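Processed glycerol phosphate lipoteichoic acid synthase 2 (Bacillus subtilis, PDB 2W8D) belongs to the sulfatase family of the alkaline phosphatase clan and carries a magnesium ion in its C-terminal domain. Local coordinates at residues Val34-Leu39 / Val254-His259. Residues are numbered along the deposited sequence; the frame is centred on the assembly and turned at random.
Sequences VIYVSL and VMYGDH. With MG (magnesium ion), chain C.
Val-254 lies beside Tyr-36 on neighbouring parallel strands, its CB 4.2 Å from the centroid of the Tyr-36 ring and over one face, a CH-pi contact. Tyr-256 swings its ring back toward strand 33-39, since CG sits between the backbone N and carbonyl carbon (chi1 63°). Tyr-256 CE2 meets the edge of the Tyr-36 ring at CD2, the two side chains crossing at about a right angle, and Ser-38 CA stands over one face of the Tyr-256 ring. Helix 313-320 covers Tyr-36 and Val-254. On the other face of the sheet, Val-37 CB rests 3.6 Å from Met-255 CG, while Leu-39 CD1 reaches Met-255 CB; helix 219-244 packs against this layer. Between the two layers the backbones pair in register. Tyr-256 N donates to Val-37 O at 3.0 Å, and Leu-39 N to Tyr-256 O at 2.7 Å. Toward the C-terminal ends the contact turns polar: one water joins Ser-38 OG to Tyr-256 OH. A weak bond of 3.3 Å runs from Asp-258 N to Leu-39 O. Beyond it Asp-258 OD2 (2.1 Å) and His-259 NE2 (2.2 Å) bind the magnesium ion, whose site Glu-40 and phosphorylated Thr-84 complete, while Asp-258 OD1 accepts a bond from Ser-41 N. The buried strand pair thus brings ligands from both strand ends to one metal, the ion probably offsetting the negative charge of the acidic groups, phosphate included.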
loop_
_atom_site.group_PDB
_atom_site.type_symbol
_atom_site.label_atom_id
_atom_site.label_comp_id
_atom_site.label_asym_id
_atom_site.label_seq_id
_atom_site.Cartn_x
_atom_site.Cartn_y
_atom_site.Cartn_z
ATOM N N VAL A 34 -14.206 -0.819 5.181
ATOM C CA VAL A 34 -12.790 -0.711 4.992
ATOM C C VAL A 34 -12.573 0.644 4.326
ATOM O O VAL A 34 -13.291 1.003 3.387
ATOM C CB VAL A 34 -12.239 -1.851 4.053
ATOM C CG1 VAL A 34 -10.710 -1.670 3.759
ATOM C CG2 VAL A 34 -12.563 -3.241 4.611
ATOM N N ILE A 35 -11.578 1.385 4.821
ATOM C CA ILE A 35 -11.157 2.646 4.230
ATOM C C ILE A 35 -9.628 2.544 4.012
ATOM O O ILE A 35 -8.853 2.517 4.967
ATOM C CB ILE A 35 -11.499 3.841 5.179
ATOM C CG1 ILE A 35 -13.020 4.010 5.370
ATOM C CG2 ILE A 35 -10.867 5.136 4.681
ATOM C CD1 ILE A 35 -13.430 4.976 6.504
ATOM N N TYR A 36 -9.189 2.457 2.762
ATOM C CA TYR A 36 -7.767 2.466 2.505
ATOM C C TYR A 36 -7.367 3.903 2.248
ATOM O O TYR A 36 -8.120 4.649 1.602
ATOM C CB TYR A 36 -7.418 1.631 1.253
ATOM C CG TYR A 36 -7.148 0.180 1.464
ATOM C CD1 TYR A 36 -8.177 -0.753 1.464
ATOM C CD2 TYR A 36 -5.840 -0.286 1.574
ATOM C CE1 TYR A 36 -7.923 -2.126 1.606
ATOM C CE2 TYR A 36 -5.567 -1.658 1.719
ATOM C CZ TYR A 36 -6.626 -2.564 1.738
ATOM O OH TYR A 36 -6.359 -3.903 1.887
ATOM N N VAL A 37 -6.181 4.275 2.707
ATOM C CA VAL A 37 -5.545 5.548 2.355
ATOM C C VAL A 37 -4.129 5.324 1.856
ATOM O O VAL A 37 -3.296 4.793 2.575
ATOM C CB VAL A 37 -5.448 6.530 3.540
ATOM C CG1 VAL A 37 -4.869 7.847 3.053
ATOM C CG2 VAL A 37 -6.844 6.714 4.203
ATOM N N SER A 38 -3.874 5.722 0.615
ATOM C CA SER A 38 -2.553 5.681 0.041
ATOM C C SER A 38 -1.854 6.996 0.332
ATOM O O SER A 38 -2.253 8.042 -0.182
ATOM C CB SER A 38 -2.666 5.461 -1.475
ATOM O OG SER A 38 -1.453 5.754 -2.147
ATOM N N LEU A 39 -0.802 6.927 1.153
ATOM C CA LEU A 39 0.011 8.074 1.607
ATOM C C LEU A 39 1.156 8.297 0.650
ATOM O O LEU A 39 2.199 7.625 0.744
ATOM C CB LEU A 39 0.582 7.764 2.978
ATOM C CG LEU A 39 -0.451 7.429 4.054
ATOM C CD1 LEU A 39 0.201 6.985 5.338
ATOM C CD2 LEU A 39 -1.361 8.624 4.324
ATOM N N VAL A 254 -6.951 1.492 6.907
ATOM C CA VAL A 254 -5.667 0.915 6.546
ATOM C C VAL A 254 -4.922 1.961 5.736
ATOM O O VAL A 254 -5.380 2.342 4.647
ATOM C CB VAL A 254 -5.878 -0.253 5.539
ATOM C CG1 VAL A 254 -4.540 -0.882 5.126
ATOM C CG2 VAL A 254 -6.867 -1.270 6.053
HETATM N N MSE A 255 -3.752 2.383 6.209
HETATM C CA MSE A 255 -2.975 3.410 5.521
HETATM C C MSE A 255 -1.581 2.966 5.232
HETATM O O MSE A 255 -0.896 2.396 6.101
HETATM C CB MSE A 255 -2.931 4.706 6.310
HETATM C CG MSE A 255 -4.324 5.173 6.667
HETATM SE SE MSE A 255 -4.245 6.924 7.472
HETATM C CE MSE A 255 -3.304 6.470 9.153
ATOM N N TYR A 256 -1.126 3.299 4.031
ATOM C CA TYR A 256 0.199 2.875 3.610
ATOM C C TYR A 256 0.912 3.907 2.745
ATOM O O TYR A 256 0.302 4.522 1.844
ATOM C CB TYR A 256 0.077 1.562 2.822
ATOM C CG TYR A 256 -0.711 1.689 1.551
ATOM C CD1 TYR A 256 -0.061 1.859 0.341
ATOM C CD2 TYR A 256 -2.107 1.611 1.547
ATOM C CE1 TYR A 256 -0.769 2.002 -0.857
ATOM C CE2 TYR A 256 -2.834 1.769 0.356
ATOM C CZ TYR A 256 -2.157 1.936 -0.850
ATOM O OH TYR A 256 -2.820 2.036 -2.072
ATOM N N GLY A 257 2.221 4.039 2.959
ATOM C CA GLY A 257 3.028 4.788 2.002
ATOM C C GLY A 257 3.076 3.957 0.728
ATOM O O GLY A 257 3.218 2.731 0.805
ATOM N N ASP A 258 2.940 4.586 -0.441
ATOM C CA ASP A 258 2.870 3.768 -1.687
ATOM C C ASP A 258 4.248 3.299 -2.220
ATOM O O ASP A 258 4.376 2.182 -2.733
ATOM C CB ASP A 258 1.989 4.431 -2.762
ATOM C CG ASP A 258 2.496 5.800 -3.193
ATOM O OD1 ASP A 258 3.351 6.400 -2.491
ATOM O OD2 ASP A 258 2.066 6.270 -4.273
ATOM N N HIS A 259 5.292 4.120 -2.048
ATOM C CA HIS A 259 6.641 3.747 -2.515
ATOM C C HIS A 259 7.565 4.832 -2.058
ATOM O O HIS A 259 7.089 5.779 -1.431
ATOM C CB HIS A 259 6.655 3.693 -4.056
ATOM C CG HIS A 259 6.024 4.902 -4.664
ATOM N ND1 HIS A 259 6.677 6.125 -4.750
ATOM C CD2 HIS A 259 4.763 5.106 -5.117
ATOM C CE1 HIS A 259 5.859 7.011 -5.288
ATOM N NE2 HIS A 259 4.686 6.423 -5.507
HETATM MG MG MG C . 2.862 7.694 -5.634
HETATM O O HOH W 1 -1.198 3.577 -3.853
#